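Side-chain contacts in acetylornithine aminotransferase (Aquifex aeolicus, PDB 2EH6), which catalyses the pyridoxal-phosphate-dependent transfer of an amino group between N(2)-acetyl-L-ornithine and 2-oxoglutarate, a step of arginine biosynthesis: residues A[245-250]-A[278-283]; A[77-82]-A[283-288]; A[334-339]-A[368-373]; A[341-344]-A[350-353]; A[105-110]-A[149-154]. All coordinates share one frame; numbering follows the deposited sequence.

Contact 1: residues A[245-250]-A[278-283]; sequences GGVPIG and CRAGTV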
# COMPACT_ATOMS: atom_id res chain seq x y z
N GLY A 245 10.73 -3.79 -9.30
CA GLY A 245 11.61 -4.95 -9.39
C GLY A 245 11.66 -5.81 -8.14
O GLY A 245 12.59 -6.61 -7.96
N GLY A 246 10.66 -5.67 -7.27
CA GLY A 246 10.63 -6.45 -6.05
C GLY A 246 10.34 -5.58 -4.85
O GLY A 246 9.82 -6.05 -3.84
N VAL A 247 10.70 -4.30 -4.95
CA VAL A 247 10.44 -3.35 -3.87
C VAL A 247 9.02 -2.80 -4.07
O VAL A 247 8.65 -2.45 -5.19
CB VAL A 247 11.46 -2.19 -3.91
CG1 VAL A 247 11.15 -1.17 -2.81
CG2 VAL A 247 12.88 -2.73 -3.75
N PRO A 248 8.20 -2.74 -3.00
CA PRO A 248 6.83 -2.23 -3.13
C PRO A 248 6.77 -0.80 -3.63
O PRO A 248 7.43 0.09 -3.08
CB PRO A 248 6.26 -2.35 -1.72
CG PRO A 248 7.08 -3.49 -1.11
CD PRO A 248 8.46 -3.18 -1.61
N ILE A 249 5.99 -0.57 -4.67
CA ILE A 249 5.84 0.76 -5.23
C ILE A 249 4.61 0.78 -6.13
O ILE A 249 4.21 -0.25 -6.68
CB ILE A 249 7.09 1.18 -6.05
CG1 ILE A 249 6.99 2.66 -6.46
CG2 ILE A 249 7.23 0.30 -7.28
CD1 ILE A 249 8.28 3.22 -7.09
N GLY A 250 4.01 1.95 -6.27
CA GLY A 250 2.84 2.08 -7.12
C GLY A 250 2.78 3.53 -7.57
O GLY A 250 3.50 4.38 -7.04
N CYS A 278 11.90 4.53 -4.90
CA CYS A 278 12.27 5.31 -6.07
C CYS A 278 13.63 4.91 -6.64
O CYS A 278 13.83 4.96 -7.85
CB CYS A 278 12.26 6.80 -5.72
SG CYS A 278 10.57 7.47 -5.48
N ARG A 279 14.55 4.49 -5.78
CA ARG A 279 15.86 4.06 -6.26
C ARG A 279 15.66 2.79 -7.08
O ARG A 279 16.28 2.60 -8.13
CB ARG A 279 16.79 3.79 -5.07
CG ARG A 279 18.25 3.50 -5.42
CD ARG A 279 18.99 4.74 -5.92
NE ARG A 279 20.41 4.46 -6.17
CZ ARG A 279 21.38 4.55 -5.25
NH1 ARG A 279 21.10 4.92 -4.01
NH2 ARG A 279 22.63 4.26 -5.58
N ALA A 280 14.77 1.92 -6.61
CA ALA A 280 14.48 0.68 -7.30
C ALA A 280 13.84 0.97 -8.65
O ALA A 280 14.26 0.45 -9.69
CB ALA A 280 13.55 -0.19 -6.46
N GLY A 281 12.81 1.82 -8.63
CA GLY A 281 12.11 2.17 -9.85
C GLY A 281 13.03 2.81 -10.88
O GLY A 281 12.89 2.56 -12.07
N THR A 282 13.95 3.64 -10.42
CA THR A 282 14.88 4.30 -11.33
C THR A 282 15.75 3.28 -12.05
O THR A 282 16.01 3.40 -13.25
CB THR A 282 15.77 5.30 -10.59
OG1 THR A 282 14.98 6.41 -10.14
CG2 THR A 282 16.88 5.81 -11.49
N VAL A 283 16.21 2.27 -11.32
CA VAL A 283 17.04 1.24 -11.91
C VAL A 283 16.23 0.40 -12.89
O VAL A 283 16.66 0.15 -14.02
CB VAL A 283 17.63 0.30 -10.83
CG1 VAL A 283 18.35 -0.86 -11.49
CG2 VAL A 283 18.60 1.07 -9.93
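Val247 meets Ala280 where a loop of the aspartate-aminotransferase-like fold (fold type I) lies against the long helix 275-308, which leads from the large domain toward the small domain formed by both chain ends. The loop follows strand 236-239 and runs past the cofactor lysine, Lys241, to strand 250-255. Val247 and Ala280 point their beta carbons at each other. The branch that touches is Val247 CG2, 3.8 Å from Ala280 CB; it stands anti to the carbonyl carbon, while the other branch, CG1, is anti to the backbone N (chi1 178°) and stays farther from the helix. The small methyl of Ala280 probably allows the loop to lie this close.

Two residues further on, Ile249 also faces the helix. Its chain is fully extended (chi1 -172°, chi2 172°), and the terminal CD1 arrives 4.4 Å from Cys278 N, against the backbone and not against another side-chain tip. Gly281 presents no side chain here; a beta carbon would sit only 3.6 Å from Ile249 CD1. Cys278 turns its CB the other way, to Trp71 and Gln72 of helix 70-81, and Ile249 touches Leu75 of that same helix. Val247 is backed by Leu53 of helix 47-59, and Pro248 packs on Asn274 of the second subunit. All the touching residues are buried, and the side-chain contact is apolar. Inside the helix, Cys278 O takes two bonds, from Thr282 N and Thr282 OG1, each 2.9 Å long and reaching it from opposite faces of the carbonyl plane.

Contact 2: residues A[77-82]-A[283-288]; sequences HKLVKH and VVVDEV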
# COMPACT_ATOMS: atom_id res chain seq x y z
N HIS A 77 9.98 11.89 -13.87
CA HIS A 77 10.48 12.39 -15.14
C HIS A 77 10.67 11.24 -16.14
O HIS A 77 10.29 11.35 -17.30
CB HIS A 77 11.81 13.12 -14.91
CG HIS A 77 12.35 13.79 -16.14
ND1 HIS A 77 11.80 13.62 -17.39
CD2 HIS A 77 13.40 14.64 -16.30
CE1 HIS A 77 12.49 14.32 -18.27
NE2 HIS A 77 13.46 14.94 -17.64
N LYS A 78 11.26 10.14 -15.68
CA LYS A 78 11.48 9.00 -16.56
C LYS A 78 10.17 8.35 -16.98
O LYS A 78 10.04 7.89 -18.12
CB LYS A 78 12.38 7.96 -15.87
CG LYS A 78 13.79 8.45 -15.63
CD LYS A 78 14.53 7.54 -14.65
CE LYS A 78 15.87 8.14 -14.23
NZ LYS A 78 16.82 8.23 -15.37
N LEU A 79 9.19 8.31 -16.08
CA LEU A 79 7.90 7.71 -16.40
C LEU A 79 7.10 8.60 -17.35
O LEU A 79 6.41 8.11 -18.24
CB LEU A 79 7.09 7.45 -15.13
CG LEU A 79 7.60 6.36 -14.18
CD1 LEU A 79 6.76 6.35 -12.92
CD2 LEU A 79 7.54 5.00 -14.88
N VAL A 80 7.19 9.91 -17.16
CA VAL A 80 6.46 10.84 -18.02
C VAL A 80 7.06 10.87 -19.42
O VAL A 80 6.34 11.00 -20.41
CB VAL A 80 6.46 12.27 -17.42
CG1 VAL A 80 5.71 13.23 -18.35
CG2 VAL A 80 5.79 12.25 -16.04
N LYS A 81 8.38 10.73 -19.51
CA LYS A 81 9.07 10.74 -20.80
C LYS A 81 8.49 9.72 -21.78
O LYS A 81 8.49 9.94 -22.99
CB LYS A 81 10.57 10.46 -20.59
CG LYS A 81 11.36 10.41 -21.89
CD LYS A 81 12.81 10.01 -21.65
CE LYS A 81 12.93 8.58 -21.14
NZ LYS A 81 14.35 8.16 -21.00
N HIS A 82 8.00 8.60 -21.26
CA HIS A 82 7.44 7.57 -22.11
C HIS A 82 5.93 7.70 -22.31
O HIS A 82 5.34 6.97 -23.10
CB HIS A 82 7.74 6.18 -21.56
CG HIS A 82 9.14 5.71 -21.82
ND1 HIS A 82 10.24 6.29 -21.21
CD2 HIS A 82 9.62 4.72 -22.60
CE1 HIS A 82 11.33 5.66 -21.61
NE2 HIS A 82 10.98 4.70 -22.45
N VAL A 283 16.21 2.27 -11.32
CA VAL A 283 17.04 1.24 -11.91
C VAL A 283 16.23 0.40 -12.89
O VAL A 283 16.66 0.15 -14.02
CB VAL A 283 17.63 0.30 -10.83
CG1 VAL A 283 18.35 -0.86 -11.49
CG2 VAL A 283 18.60 1.07 -9.93
N VAL A 284 15.05 -0.02 -12.47
CA VAL A 284 14.18 -0.83 -13.31
C VAL A 284 13.79 -0.12 -14.61
O VAL A 284 13.85 -0.70 -15.69
CB VAL A 284 12.90 -1.24 -12.55
CG1 VAL A 284 11.92 -1.92 -13.50
CG2 VAL A 284 13.27 -2.18 -11.41
N VAL A 285 13.38 1.13 -14.50
CA VAL A 285 12.97 1.86 -15.70
C VAL A 285 14.11 1.98 -16.71
O VAL A 285 13.89 1.78 -17.91
CB VAL A 285 12.42 3.25 -15.33
CG1 VAL A 285 12.20 4.07 -16.60
CG2 VAL A 285 11.09 3.08 -14.59
N ASP A 286 15.32 2.28 -16.25
CA ASP A 286 16.45 2.39 -17.16
C ASP A 286 16.78 1.05 -17.80
O ASP A 286 17.00 0.96 -19.01
CB ASP A 286 17.69 2.92 -16.44
CG ASP A 286 17.57 4.39 -16.07
OD1 ASP A 286 16.71 5.08 -16.65
OD2 ASP A 286 18.35 4.84 -15.20
N GLU A 287 16.81 -0.00 -16.99
CA GLU A 287 17.13 -1.33 -17.50
C GLU A 287 16.05 -1.88 -18.42
O GLU A 287 16.36 -2.47 -19.45
CB GLU A 287 17.35 -2.30 -16.34
CG GLU A 287 18.54 -1.94 -15.47
CD GLU A 287 19.84 -1.91 -16.25
OE1 GLU A 287 20.21 -2.96 -16.82
OE2 GLU A 287 20.48 -0.85 -16.31
N VAL A 288 14.79 -1.68 -18.05
CA VAL A 288 13.68 -2.18 -18.84
C VAL A 288 13.60 -1.58 -20.24
O VAL A 288 13.34 -2.30 -21.20
CB VAL A 288 12.33 -1.95 -18.12
CG1 VAL A 288 11.17 -2.14 -19.08
CG2 VAL A 288 12.20 -2.92 -16.95
O HOH W 1 19.76 7.40 -13.94
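Lys78 of helix 70-81 reaches Asp286 of helix 275-308; the local helix axes run roughly alongside each other (35° apart, 10.6 Å at closest approach). The ion pair is loose: Lys78 NZ stands 3.4 Å from Asp286 OD1, a weak hydrogen bond within a salt bridge, and the two side chains cross at about a right angle. A water completes a second, indirect path, accepting a weak bond from Lys78 NZ and donating to Asp286 OD2 at 3.2 Å, so that both carboxylate oxygens are engaged. A bend at the last torsion (chi4 -66°) swings the ammonium group out of line with the otherwise extended lysine chain.

Beneath the charges Val285 divides its methyls between Lys78 and Leu79. Its CG1 lies 4.0 Å from Lys78 CB, and its CG2 is 4.0 Å from Leu79 CD2. Val285 is further covered by Phe224 and Leu243.

Several other polar groups have partners nearby. Lys78 O accepts a weak bond from His82 ND1, Leu79 O is bonded to the hydroxyl of Tyr225, and the carboxylate of Glu287 holds Lys48 and Tyr46. Lys81 NZ, 5.8 Å from Asp286 OD1, probably feels a weak attraction at most; it also has a long, weak ion pair with Glu289. The long direct bond and the bridging water imply that close apolar packing probably does more than the ion pair to fix how these helices lie, with the charges closing the more exposed margin.

Contact 3: residues A[334-339]-A[368-373]; sequences LKALEK and ISVLRE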
# COMPACT_ATOMS: atom_id res chain seq x y z
N LEU A 334 1.35 -27.99 -9.88
CA LEU A 334 2.07 -28.88 -8.97
C LEU A 334 3.08 -29.75 -9.72
O LEU A 334 4.22 -29.89 -9.29
CB LEU A 334 1.09 -29.76 -8.20
CG LEU A 334 0.26 -29.08 -7.12
CD1 LEU A 334 -0.67 -30.09 -6.46
CD2 LEU A 334 1.18 -28.45 -6.08
N LYS A 335 2.65 -30.34 -10.83
CA LYS A 335 3.53 -31.19 -11.62
C LYS A 335 4.73 -30.40 -12.12
O LYS A 335 5.86 -30.90 -12.10
CB LYS A 335 2.76 -31.80 -12.80
CG LYS A 335 1.70 -32.81 -12.39
CD LYS A 335 0.88 -33.30 -13.57
CE LYS A 335 -0.16 -34.33 -13.12
NZ LYS A 335 -1.04 -34.77 -14.24
N ALA A 336 4.50 -29.18 -12.58
CA ALA A 336 5.59 -28.34 -13.07
C ALA A 336 6.52 -28.01 -11.91
O ALA A 336 7.75 -28.03 -12.05
CB ALA A 336 5.03 -27.06 -13.69
N LEU A 337 5.93 -27.71 -10.76
CA LEU A 337 6.69 -27.38 -9.57
C LEU A 337 7.65 -28.52 -9.24
O LEU A 337 8.85 -28.30 -9.03
CB LEU A 337 5.73 -27.16 -8.39
CG LEU A 337 6.34 -26.81 -7.03
CD1 LEU A 337 7.06 -25.47 -7.11
CD2 LEU A 337 5.24 -26.75 -5.98
N GLU A 338 7.12 -29.74 -9.21
CA GLU A 338 7.91 -30.92 -8.92
C GLU A 338 9.08 -31.04 -9.90
O GLU A 338 10.15 -31.53 -9.54
CB GLU A 338 7.02 -32.16 -8.98
CG GLU A 338 7.66 -33.44 -8.45
CD GLU A 338 8.71 -34.01 -9.38
OE1 GLU A 338 8.39 -34.29 -10.56
OE2 GLU A 338 9.87 -34.18 -8.93
N LYS A 339 8.88 -30.58 -11.13
CA LYS A 339 9.93 -30.65 -12.13
C LYS A 339 10.82 -29.41 -12.20
O LYS A 339 11.51 -29.19 -13.19
CB LYS A 339 9.33 -30.94 -13.51
CG LYS A 339 8.52 -32.22 -13.57
CD LYS A 339 8.63 -32.89 -14.94
CE LYS A 339 7.91 -34.23 -14.94
NZ LYS A 339 8.45 -35.14 -15.99
N ILE A 368 9.56 -24.91 -21.88
CA ILE A 368 8.76 -25.59 -22.88
C ILE A 368 8.89 -27.11 -22.74
O ILE A 368 7.91 -27.83 -22.82
CB ILE A 368 9.17 -25.17 -24.31
CG1 ILE A 368 8.77 -23.71 -24.54
CG2 ILE A 368 8.52 -26.08 -25.34
CD1 ILE A 368 7.27 -23.43 -24.43
N SER A 369 10.11 -27.58 -22.52
CA SER A 369 10.35 -29.01 -22.37
C SER A 369 9.51 -29.58 -21.23
O SER A 369 8.85 -30.61 -21.38
CB SER A 369 11.84 -29.27 -22.11
OG SER A 369 12.12 -30.66 -22.10
N VAL A 370 9.53 -28.90 -20.09
CA VAL A 370 8.76 -29.33 -18.93
C VAL A 370 7.27 -29.36 -19.26
O VAL A 370 6.56 -30.29 -18.88
CB VAL A 370 8.99 -28.40 -17.73
CG1 VAL A 370 8.01 -28.72 -16.62
CG2 VAL A 370 10.42 -28.55 -17.23
N LEU A 371 6.81 -28.33 -19.95
CA LEU A 371 5.41 -28.23 -20.34
C LEU A 371 5.03 -29.39 -21.26
O LEU A 371 3.96 -29.99 -21.12
CB LEU A 371 5.15 -26.90 -21.03
CG LEU A 371 5.23 -25.67 -20.13
CD1 LEU A 371 5.08 -24.40 -20.96
CD2 LEU A 371 4.15 -25.75 -19.07
N ARG A 372 5.90 -29.68 -22.22
CA ARG A 372 5.65 -30.76 -23.16
C ARG A 372 5.49 -32.08 -22.41
O ARG A 372 4.64 -32.91 -22.75
CB ARG A 372 6.81 -30.87 -24.17
CG ARG A 372 6.60 -31.92 -25.26
CD ARG A 372 7.71 -31.85 -26.31
NE ARG A 372 7.44 -32.67 -27.49
CZ ARG A 372 7.60 -33.99 -27.56
NH1 ARG A 372 8.04 -34.67 -26.51
NH2 ARG A 372 7.34 -34.63 -28.70
N GLU A 373 6.29 -32.27 -21.37
CA GLU A 373 6.24 -33.49 -20.58
C GLU A 373 5.06 -33.62 -19.61
O GLU A 373 4.70 -34.73 -19.23
CB GLU A 373 7.55 -33.68 -19.81
CG GLU A 373 8.75 -33.97 -20.69
CD GLU A 373 8.56 -35.21 -21.56
OE1 GLU A 373 8.35 -36.31 -21.01
OE2 GLU A 373 8.62 -35.07 -22.81
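Val370 of helix 361-374 sets its CG1 methyl against helix 330-338, at the place where the two backbones come nearest, with the CA atoms of Ala336 and Val370 6.7 Å apart. This is the firmer part of the contact. Val370 CG1 lies 4.3 Å from Ala336 CA and 4.0 Å from Lys339 CB, resting between Ala336 and Lys339, the latter just past the helix end; the small Ala336 probably lets it approach the backbone itself. The methyl is placed there by a first torsion that puts CG1 anti to the backbone N (chi1 170°). On the apolar side Val370 also touches Leu341 and Ala336 touches Ile343, both of strand 341-346 in the sheet built from both ends of the chain.

Toward solvent the contact slackens. Lys339 stretches across Glu373 at about a right angle, and its NZ comes 4.2 Å from Glu373 CB. The carboxylate itself bends away (chi2 -57°), leaving Lys339 NZ 5.2 Å from Glu373 OE1, too far for a salt bridge. Glu373 OE2 instead forms a long ion pair with its neighbour Arg372, lying in the plane of the guanidinium at its edge. Arg372 and Glu373 both touch a crystal neighbour, which may influence how these ends are arranged.

The two helices are thus joined through aliphatic carbon contacts, and the opposite charges of Lys339 and Glu373 probably give no more than a weak, readily screened attraction, remote from the cofactor.

Contact 4: residues A[341-344]-A[350-353]; sequences LLIN and VLRF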
# COMPACT_ATOMS: atom_id res chain seq x y z
N LEU A 341 9.87 -26.11 -12.19
CA LEU A 341 9.34 -25.00 -12.99
C LEU A 341 8.15 -24.36 -12.28
O LEU A 341 7.20 -25.04 -11.91
CB LEU A 341 8.89 -25.47 -14.38
CG LEU A 341 8.24 -24.36 -15.22
CD1 LEU A 341 9.30 -23.33 -15.60
CD2 LEU A 341 7.59 -24.94 -16.46
N LEU A 342 8.22 -23.04 -12.11
CA LEU A 342 7.15 -22.29 -11.47
C LEU A 342 6.25 -21.65 -12.52
O LEU A 342 6.69 -20.78 -13.27
CB LEU A 342 7.72 -21.19 -10.58
CG LEU A 342 8.71 -21.56 -9.47
CD1 LEU A 342 9.13 -20.29 -8.74
CD2 LEU A 342 8.07 -22.55 -8.52
N ILE A 343 5.00 -22.11 -12.57
CA ILE A 343 4.02 -21.55 -13.48
C ILE A 343 2.80 -21.19 -12.64
O ILE A 343 2.71 -21.57 -11.46
CB ILE A 343 3.62 -22.55 -14.61
CG1 ILE A 343 3.14 -23.87 -14.01
CG2 ILE A 343 4.81 -22.79 -15.53
CD1 ILE A 343 2.75 -24.90 -15.05
N ASN A 344 1.85 -20.47 -13.23
CA ASN A 344 0.66 -20.06 -12.51
C ASN A 344 -0.64 -20.46 -13.21
O ASN A 344 -0.69 -20.56 -14.43
CB ASN A 344 0.69 -18.54 -12.30
CG ASN A 344 -0.54 -18.01 -11.61
OD1 ASN A 344 -1.42 -17.41 -12.24
ND2 ASN A 344 -0.62 -18.22 -10.30
N VAL A 350 -6.61 -21.29 -17.21
CA VAL A 350 -5.56 -20.59 -17.93
C VAL A 350 -4.22 -20.58 -17.22
O VAL A 350 -4.09 -20.03 -16.13
CB VAL A 350 -5.95 -19.12 -18.22
CG1 VAL A 350 -4.85 -18.42 -19.01
CG2 VAL A 350 -7.26 -19.08 -19.01
N LEU A 351 -3.22 -21.21 -17.84
CA LEU A 351 -1.88 -21.20 -17.27
C LEU A 351 -1.33 -19.85 -17.69
O LEU A 351 -1.35 -19.50 -18.87
CB LEU A 351 -1.03 -22.33 -17.87
CG LEU A 351 -1.23 -23.72 -17.28
CD1 LEU A 351 -0.39 -24.72 -18.04
CD2 LEU A 351 -0.85 -23.72 -15.80
N ARG A 352 -0.85 -19.08 -16.71
CA ARG A 352 -0.31 -17.76 -16.99
C ARG A 352 1.20 -17.80 -16.79
O ARG A 352 1.69 -18.37 -15.82
CB ARG A 352 -0.95 -16.73 -16.05
CG ARG A 352 -0.35 -15.34 -16.14
CD ARG A 352 -1.12 -14.32 -15.29
NE ARG A 352 -1.41 -14.81 -13.95
CZ ARG A 352 -1.84 -14.03 -12.95
NH1 ARG A 352 -2.02 -12.73 -13.15
NH2 ARG A 352 -2.10 -14.56 -11.76
N PHE A 353 1.93 -17.21 -17.73
CA PHE A 353 3.39 -17.17 -17.67
C PHE A 353 3.86 -15.72 -17.57
O PHE A 353 3.52 -14.90 -18.42
CB PHE A 353 3.99 -17.82 -18.93
CG PHE A 353 3.40 -19.16 -19.25
CD1 PHE A 353 3.70 -20.28 -18.47
CD2 PHE A 353 2.51 -19.31 -20.32
CE1 PHE A 353 3.12 -21.52 -18.75
CE2 PHE A 353 1.93 -20.54 -20.61
CZ PHE A 353 2.24 -21.65 -19.82
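Asn344 and Arg352 are joined by backbone and side chain at once, as an antiparallel hydrogen-bonded pair of the hairpin formed by strands 341-346 and 350-353. Arg352 N gives a short bond of 2.7 Å to Asn344 O; the return bond, Asn344 N to Arg352 O, is weak at 3.3 Å. Leu351 CA adds a CH···O contact of 3.1 Å with Asn344 O. The side chains of the pair lie alongside each other and point the same way. Asn344 OD1 receives both Arg352 NE (3.1 Å) and Arg352 NH2 (3.0 Å), and it sits exactly in the guanidinium plane at the edge. The two donors arrive over one face of the amide, well off its plane, and the two flat groups are turned 50° apart. A bend at chi3 (47°) brings the guanidinium back toward the asparagine. Its remaining nitrogen, NH1, makes a weak bond to Gln215, and the side chain comes within about 6 Å of the bound pyridoxal phosphate, nearest atoms. A leucine in place of Arg352 would probably leave Asn344 OD1 without either side-chain donor and Gln215 without this partner beside the cofactor.

Ile343, Leu351 and Phe353 pack on the face away from Asn344 and Arg352. Ile343 divides its branches: CD1 touches Leu351 CD2 at 3.9 Å, while CG2 meets the edge of the Phe353 ring, 3.9 Å from CE1.

Strand 29-32 bonds to the hairpin at Leu342, and strand 320-324 at Leu351. Helix 330-338 covers Ile343 through Ala336, helix 361-374 covers Phe353 through Leu371, and Leu66 of the second subunit packs on Asn344.

Contact 5: residues A[105-110]-A[149-154]; sequences LARKYW and PLVPGF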
# COMPACT_ATOMS: atom_id res chain seq x y z
N LEU A 105 -8.96 10.82 -8.27
CA LEU A 105 -8.58 11.92 -9.15
C LEU A 105 -9.64 12.19 -10.22
O LEU A 105 -9.95 13.34 -10.53
CB LEU A 105 -7.24 11.62 -9.84
CG LEU A 105 -6.73 12.67 -10.84
CD1 LEU A 105 -6.44 13.98 -10.13
CD2 LEU A 105 -5.46 12.16 -11.50
N ALA A 106 -10.20 11.12 -10.78
CA ALA A 106 -11.22 11.23 -11.81
C ALA A 106 -12.48 11.89 -11.27
O ALA A 106 -13.07 12.74 -11.94
CB ALA A 106 -11.54 9.86 -12.36
N ARG A 107 -12.91 11.49 -10.08
CA ARG A 107 -14.10 12.08 -9.48
C ARG A 107 -13.89 13.55 -9.15
O ARG A 107 -14.73 14.39 -9.47
CB ARG A 107 -14.53 11.32 -8.22
CG ARG A 107 -15.35 10.08 -8.52
CD ARG A 107 -15.95 9.46 -7.28
NE ARG A 107 -16.86 8.37 -7.64
CZ ARG A 107 -17.44 7.55 -6.77
NH1 ARG A 107 -17.23 7.70 -5.47
NH2 ARG A 107 -18.24 6.59 -7.21
N LYS A 108 -12.77 13.87 -8.51
CA LYS A 108 -12.50 15.25 -8.15
C LYS A 108 -12.33 16.12 -9.40
O LYS A 108 -12.71 17.29 -9.41
CB LYS A 108 -11.26 15.37 -7.26
CG LYS A 108 -11.04 16.78 -6.76
CD LYS A 108 -10.10 16.83 -5.59
CE LYS A 108 -9.95 18.26 -5.09
NZ LYS A 108 -9.43 19.16 -6.17
N TYR A 109 -11.76 15.53 -10.45
CA TYR A 109 -11.55 16.25 -11.70
C TYR A 109 -12.85 16.90 -12.18
O TYR A 109 -12.90 18.10 -12.45
CB TYR A 109 -11.05 15.28 -12.77
CG TYR A 109 -10.97 15.89 -14.15
CD1 TYR A 109 -10.05 16.89 -14.44
CD2 TYR A 109 -11.81 15.46 -15.18
CE1 TYR A 109 -9.96 17.45 -15.72
CE2 TYR A 109 -11.73 16.00 -16.46
CZ TYR A 109 -10.80 17.00 -16.72
OH TYR A 109 -10.72 17.54 -17.98
N TRP A 110 -13.91 16.09 -12.28
CA TRP A 110 -15.21 16.57 -12.74
C TRP A 110 -15.86 17.52 -11.75
O TRP A 110 -16.61 18.41 -12.14
CB TRP A 110 -16.13 15.39 -13.04
CG TRP A 110 -15.68 14.59 -14.23
CD1 TRP A 110 -15.31 13.28 -14.24
CD2 TRP A 110 -15.55 15.06 -15.58
NE1 TRP A 110 -14.95 12.90 -15.51
CE2 TRP A 110 -15.09 13.97 -16.35
CE3 TRP A 110 -15.78 16.29 -16.21
CZ2 TRP A 110 -14.84 14.07 -17.72
CZ3 TRP A 110 -15.53 16.39 -17.58
CH2 TRP A 110 -15.07 15.29 -18.32
N PRO A 149 -21.93 -3.01 1.54
CA PRO A 149 -21.97 -2.27 0.27
C PRO A 149 -20.61 -1.72 -0.15
O PRO A 149 -19.83 -1.26 0.68
CB PRO A 149 -22.97 -1.16 0.56
CG PRO A 149 -22.67 -0.85 1.99
CD PRO A 149 -22.57 -2.23 2.61
N LEU A 150 -20.36 -1.75 -1.45
CA LEU A 150 -19.12 -1.24 -2.02
C LEU A 150 -19.31 0.25 -2.30
O LEU A 150 -20.32 0.83 -1.90
CB LEU A 150 -18.81 -1.96 -3.33
CG LEU A 150 -18.83 -3.49 -3.25
CD1 LEU A 150 -18.59 -4.07 -4.63
CD2 LEU A 150 -17.76 -3.97 -2.27
N VAL A 151 -18.33 0.86 -2.96
CA VAL A 151 -18.45 2.27 -3.30
C VAL A 151 -19.51 2.31 -4.39
O VAL A 151 -19.46 1.54 -5.34
CB VAL A 151 -17.13 2.85 -3.86
CG1 VAL A 151 -17.33 4.30 -4.24
CG2 VAL A 151 -16.03 2.73 -2.81
N PRO A 152 -20.49 3.22 -4.26
CA PRO A 152 -21.55 3.31 -5.27
C PRO A 152 -21.04 3.85 -6.60
O PRO A 152 -20.05 4.58 -6.64
CB PRO A 152 -22.56 4.26 -4.63
CG PRO A 152 -22.27 4.18 -3.16
CD PRO A 152 -20.77 4.11 -3.12
N GLY A 153 -21.73 3.49 -7.68
CA GLY A 153 -21.37 4.01 -8.98
C GLY A 153 -20.58 3.17 -9.94
O GLY A 153 -20.13 3.68 -10.96
N PHE A 154 -20.39 1.88 -9.65
CA PHE A 154 -19.64 1.03 -10.56
C PHE A 154 -20.50 -0.02 -11.25
O PHE A 154 -21.32 -0.68 -10.61
CB PHE A 154 -18.48 0.35 -9.81
CG PHE A 154 -17.43 1.31 -9.31
CD1 PHE A 154 -17.66 2.09 -8.19
CD2 PHE A 154 -16.22 1.44 -9.99
CE1 PHE A 154 -16.70 3.00 -7.74
CE2 PHE A 154 -15.25 2.34 -9.55
CZ PHE A 154 -15.49 3.12 -8.42
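Arg107 reaches out from helix 95-112 to the loop at Val151 and Pro152, and its guanidinium makes almost the whole contact. Arg107 NH2 donates to Pro152 O at 2.8 Å. The nitrogen lies nearly along the C=O axis (165°) and the oxygen close to the guanidinium plane, although the N-H···O angle is only 135°. The side chain, extended from CG to NE, carries the guanidinium most of the way across the gap of 10.9 Å between the CA atoms of Arg107 and Gly153. Val151 slides past it in the opposite direction, setting CG1 3.6 Å from Arg107 NH1, and Phe154 CE1 approaches Arg107 NH2 obliquely at 3.9 Å.

In the fold type I large domain, helix 95-112 starts at the cofactor-binding Gly95 and Thr96, and the loop feeds strand 154-157, an outer strand of the seven-stranded sheet. The dimer interface is here too: Arg107 NH1 bonds to Pro149 O and Phe147 O of the second subunit, while NE holds Trp118 O of its own chain. A methionine instead of Arg107 is likely to leave Pro152 O, Trp118 O and those two carbonyls of the neighbouring subunit without their donors.

Gly153 bonds through its backbone to Phe120; with phi 102° a beta carbon would collide with the preceding carbonyl O and lie only 3.1 Å from Arg107 NH2, crowding the nitrogen that holds Pro152 O.

Contacts 1 and 2 follow one another along helix 275-308, share Val283 and touch; the first is buried and apolar, the second adds a water-bridged ion pair at its more exposed margin. Contacts 3 and 4 form another touching pair in the small domain formed by both chain ends: helices 330-338 and 361-374, joined by contact 3 near the surface, lie against the buried hairpin of contact 4, and contact 4 is nested within the loop closed by contact 3. Polar bonding is densest in contact 4, close to the cofactor. Contact 5 stands apart, about 44 Å from contact 3 between centres, and its single arginine serves both its own chain and the second subunit.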